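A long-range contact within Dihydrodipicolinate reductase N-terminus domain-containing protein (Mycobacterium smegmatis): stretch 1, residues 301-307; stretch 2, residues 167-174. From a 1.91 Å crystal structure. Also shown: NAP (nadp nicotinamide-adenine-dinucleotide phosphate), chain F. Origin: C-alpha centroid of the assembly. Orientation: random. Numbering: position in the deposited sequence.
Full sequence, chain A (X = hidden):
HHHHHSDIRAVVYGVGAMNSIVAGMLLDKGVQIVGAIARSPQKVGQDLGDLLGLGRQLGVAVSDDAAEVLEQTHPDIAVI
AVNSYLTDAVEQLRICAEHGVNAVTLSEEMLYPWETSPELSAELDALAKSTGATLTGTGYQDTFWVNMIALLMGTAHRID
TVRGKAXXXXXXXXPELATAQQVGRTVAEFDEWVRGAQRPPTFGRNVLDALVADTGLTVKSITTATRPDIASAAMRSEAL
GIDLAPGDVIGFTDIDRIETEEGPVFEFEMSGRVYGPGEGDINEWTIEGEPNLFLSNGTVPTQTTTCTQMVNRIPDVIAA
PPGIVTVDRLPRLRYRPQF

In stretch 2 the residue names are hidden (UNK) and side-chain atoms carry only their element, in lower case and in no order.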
# COMPACT_ATOMS: atom_id res chain seq x y z
N PRO A 301 -15.23 -2.59 1.04
CA PRO A 301 -16.07 -3.10 -0.06
C PRO A 301 -15.47 -4.31 -0.77
O PRO A 301 -14.95 -4.16 -1.87
CB PRO A 301 -16.18 -1.88 -0.99
CG PRO A 301 -14.87 -1.15 -0.76
CD PRO A 301 -14.60 -1.30 0.72
N THR A 302 -15.52 -5.48 -0.12
CA THR A 302 -14.87 -6.72 -0.61
C THR A 302 -15.41 -7.06 -2.01
O THR A 302 -14.63 -7.32 -2.90
CB THR A 302 -15.10 -7.87 0.37
OG1 THR A 302 -14.77 -7.41 1.68
CG2 THR A 302 -14.32 -9.13 0.03
N GLN A 303 -16.71 -7.09 -2.19
CA GLN A 303 -17.35 -7.48 -3.47
C GLN A 303 -16.86 -6.57 -4.59
O GLN A 303 -16.43 -7.06 -5.62
CB GLN A 303 -18.88 -7.42 -3.33
CG GLN A 303 -19.60 -7.99 -4.55
CD GLN A 303 -21.00 -7.46 -4.65
OE1 GLN A 303 -21.21 -6.29 -4.95
NE2 GLN A 303 -21.98 -8.31 -4.40
N THR A 304 -16.94 -5.26 -4.43
CA THR A 304 -16.60 -4.34 -5.54
C THR A 304 -15.11 -4.47 -5.83
O THR A 304 -14.77 -4.53 -7.04
CB THR A 304 -17.01 -2.90 -5.27
OG1 THR A 304 -18.38 -2.86 -4.89
CG2 THR A 304 -16.78 -2.00 -6.47
N THR A 305 -14.24 -4.48 -4.81
CA THR A 305 -12.76 -4.44 -5.02
C THR A 305 -12.26 -5.82 -5.45
O THR A 305 -11.13 -5.91 -5.99
CB THR A 305 -12.01 -3.88 -3.81
OG1 THR A 305 -12.21 -4.74 -2.68
CG2 THR A 305 -12.40 -2.46 -3.47
N THR A 306 -13.02 -6.89 -5.27
CA THR A 306 -12.70 -8.17 -5.94
C THR A 306 -12.62 -7.90 -7.45
O THR A 306 -11.63 -8.28 -8.13
CB THR A 306 -13.75 -9.25 -5.65
OG1 THR A 306 -13.66 -9.65 -4.29
CG2 THR A 306 -13.60 -10.45 -6.54
N CYS A 307 -13.63 -7.22 -7.97
CA CYS A 307 -13.87 -7.05 -9.43
C CYS A 307 -12.96 -5.94 -9.98
O CYS A 307 -12.32 -6.17 -11.01
CB CYS A 307 -15.35 -6.77 -9.65
SG CYS A 307 -16.34 -8.19 -9.12
N UNK A 167 -13.34 -10.50 7.56
CA UNK A 167 -14.72 -11.00 7.48
C UNK A 167 -15.27 -10.65 6.10
O UNK A 167 -15.16 -9.50 5.70
c UNK A 167 -15.56 -10.41 8.60
o UNK A 167 -16.89 -10.92 8.57
N UNK A 168 -15.86 -11.63 5.41
CA UNK A 168 -16.67 -11.37 4.20
C UNK A 168 -17.97 -12.16 4.26
O UNK A 168 -18.07 -13.13 5.02
c UNK A 168 -16.94 -14.59 1.92
c UNK A 168 -14.81 -16.43 2.07
c UNK A 168 -15.69 -14.17 2.40
c UNK A 168 -15.86 -11.60 2.92
n UNK A 168 -13.52 -14.46 2.92
c UNK A 168 -16.05 -16.79 1.61
c UNK A 168 -13.85 -13.14 3.15
c UNK A 168 -17.11 -15.90 1.55
c UNK A 168 -15.15 -12.91 2.85
c UNK A 168 -14.65 -15.11 2.47
N UNK A 169 -18.94 -11.67 3.50
CA UNK A 169 -20.35 -12.13 3.45
C UNK A 169 -20.54 -13.07 2.25
O UNK A 169 -20.48 -12.60 1.12
o UNK A 169 -23.08 -12.45 3.71
n UNK A 169 -23.60 -10.31 3.35
c UNK A 169 -21.28 -10.94 3.37
c UNK A 169 -22.74 -11.30 3.48
N UNK A 170 -20.83 -14.35 2.51
CA UNK A 170 -21.28 -15.33 1.49
C UNK A 170 -22.30 -14.68 0.54
O UNK A 170 -22.23 -14.92 -0.66
c UNK A 170 -22.72 -17.39 1.21
c UNK A 170 -21.85 -16.58 2.16
c UNK A 170 -20.74 -17.42 2.71
N UNK A 171 -23.26 -13.92 1.05
CA UNK A 171 -24.40 -13.43 0.23
C UNK A 171 -23.98 -12.28 -0.68
O UNK A 171 -24.82 -11.83 -1.45
o UNK A 171 -26.10 -15.41 0.97
c UNK A 171 -26.48 -14.29 1.39
o UNK A 171 -27.54 -14.12 2.02
c UNK A 171 -25.60 -13.07 1.12
N UNK A 172 -22.73 -11.83 -0.62
CA UNK A 172 -22.17 -10.87 -1.62
C UNK A 172 -21.72 -11.63 -2.88
O UNK A 172 -21.41 -10.96 -3.85
o UNK A 172 -20.44 -8.36 0.49
c UNK A 172 -21.36 -8.91 -0.15
c UNK A 172 -20.99 -10.07 -1.06
o UNK A 172 -22.56 -8.54 -0.10
N UNK A 173 -21.66 -12.97 -2.84
CA UNK A 173 -21.04 -13.82 -3.90
C UNK A 173 -22.03 -14.91 -4.32
O UNK A 173 -23.17 -14.95 -3.79
c UNK A 173 -19.72 -14.40 -3.38
c UNK A 173 -17.86 -12.12 -0.99
c UNK A 173 -18.81 -13.32 -2.85
c UNK A 173 -18.66 -13.15 -1.49
c UNK A 173 -17.36 -11.43 -3.21
c UNK A 173 -18.16 -12.45 -3.71
c UNK A 173 -17.22 -11.27 -1.85
N UNK A 174 -21.61 -15.76 -5.26
CA UNK A 174 -22.51 -16.70 -5.94
C UNK A 174 -22.50 -18.09 -5.32
O UNK A 174 -21.77 -18.37 -4.37
PA NAP F . -20.87 -17.99 -9.05
O1A NAP F . -21.84 -16.91 -9.11
O2A NAP F . -21.21 -19.43 -8.59
O5B NAP F . -20.19 -18.06 -10.54
C5B NAP F . -19.41 -19.18 -10.98
C4B NAP F . -19.56 -19.30 -12.49
O4B NAP F . -18.75 -20.35 -13.01
C3B NAP F . -21.01 -19.59 -12.97
O3B NAP F . -21.26 -18.58 -13.98
C2B NAP F . -20.98 -20.96 -13.64
O2B NAP F . -21.77 -21.05 -14.84
C1B NAP F . -19.54 -20.97 -14.07
N9A NAP F . -18.92 -22.27 -14.32
C8A NAP F . -18.75 -23.31 -13.49
N7A NAP F . -18.04 -24.25 -14.13
C5A NAP F . -17.69 -23.75 -15.33
C6A NAP F . -16.91 -24.18 -16.52
N6A NAP F . -16.33 -25.37 -16.56
N1A NAP F . -16.81 -23.35 -17.56
C2A NAP F . -17.37 -22.12 -17.59
N3A NAP F . -18.09 -21.64 -16.55
C4A NAP F . -18.28 -22.44 -15.47
O3 NAP F . -19.58 -17.59 -8.11
PN NAP F . -18.88 -16.09 -8.02
O1N NAP F . -19.32 -15.31 -6.83
O2N NAP F . -18.93 -15.41 -9.35
O5D NAP F . -17.44 -16.73 -7.73
C5D NAP F . -16.64 -17.45 -8.66
C4D NAP F . -15.31 -17.90 -8.12
O4D NAP F . -14.52 -16.70 -7.84
C3D NAP F . -15.47 -18.72 -6.87
O3D NAP F . -14.59 -19.83 -6.83
C2D NAP F . -15.10 -17.72 -5.77
O2D NAP F . -14.65 -18.42 -4.60
C1D NAP F . -14.05 -16.83 -6.50
N1N NAP F . -13.95 -15.49 -5.89
C2N NAP F . -12.74 -15.05 -5.57
C3N NAP F . -12.61 -13.83 -4.94
C7N NAP F . -11.24 -13.27 -4.61
O7N NAP F . -11.23 -12.25 -3.91
N7N NAP F . -10.11 -13.82 -5.08
C4N NAP F . -13.75 -13.07 -4.67
C5N NAP F . -15.01 -13.55 -5.01
C6N NAP F . -15.06 -14.77 -5.63
P2B NAP F . -23.36 -20.87 -14.84
O1X NAP F . -23.67 -19.44 -14.51
O2X NAP F . -23.76 -21.05 -16.30
O3X NAP F . -23.72 -21.98 -13.84
O HOH W 1 -13.33 -9.11 3.48
O HOH W 2 -18.55 -6.28 -0.00

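Position 167 has two side-chain atoms, one carbon and then one oxygen, and they stay clear of stretch 1. A lone hydroxyl on CB makes it Ser167. Its backbone does not act alone: water 1 donates to Ser167 O at 2.9 Å and to Thr302 OG1 at 2.9 Å, bridging the strand to the helix.

Position 168 carries one carbon followed by fused five- and six-membered rings with eight carbons and one nitrogen. CB of position 168 points toward stretch 1 and lies 4.1 Å from Thr302 CG2. The ring system then leads away. It is an indole, so the residue is Trp168. Its NE1 is hydrogen-bonded elsewhere in the structure.

Position 169 has two carbons, the second bearing one oxygen and one nitrogen. It does not touch stretch 1. This is a short amide, Asn169. Its OD1 accepts from the backbone N of position 171 at 3.0 Å, which ties down the turn after the strand.

Position 170 has three carbons, with CB forking into two. They are out of reach of the helix. This is Val170.

Position 171 has two carbons, the second carrying two oxygens. Its CB points away from stretch 1, and the side chain makes no contact there. The short carboxylate identifies Asp171.

Position 172 shows the same pattern of two carbons and two terminal oxygens. Here CB points toward stretch 1, and CB of position 172 lies 3.9 Å from Gln303 NE2. The residue is Asp172. Gln303 NE2 donates to Asp172 O at 2.8 Å, with a nearly straight angle of 176°. Water 2 lies 2.9 Å from Asp172 OD2 and accepts from Gln303 N at 3.0 Å.

Position 173 has one carbon and then a six-carbon ring with no heteroatom. Its CB points sideways, but the ring comes nearer to the helix, close to Thr302, Gln303 and Thr306. It is Phe173. Phe173 CZ is 4.1 Å from Thr302 CG2, which sits at the ring edge. Phe173 CE1 is 4.0 Å from Gln303 CA and 4.2 Å from Thr306 OG1.

Position 174 has no side-chain atoms and is Gly174. An ideal CB here would lie 1.7 Å from NAP O1A, a clash. Its backbone N donates to NAP O1N at 2.8 Å.

The contact joins the start of a helix to a strand end and the turn that follows. Thr302 and Gln303 supply most of the helix side. The direct polar link is the amide of Gln303 on the Asp172 carbonyl, and two waters add bridges. Phe173 packs against the first helical turn, and Thr306 also reaches the cofactor, with Thr306 CG2 3.2 Å from NAP C4N.

Stretch 2 (167-174) SWNVDDFG
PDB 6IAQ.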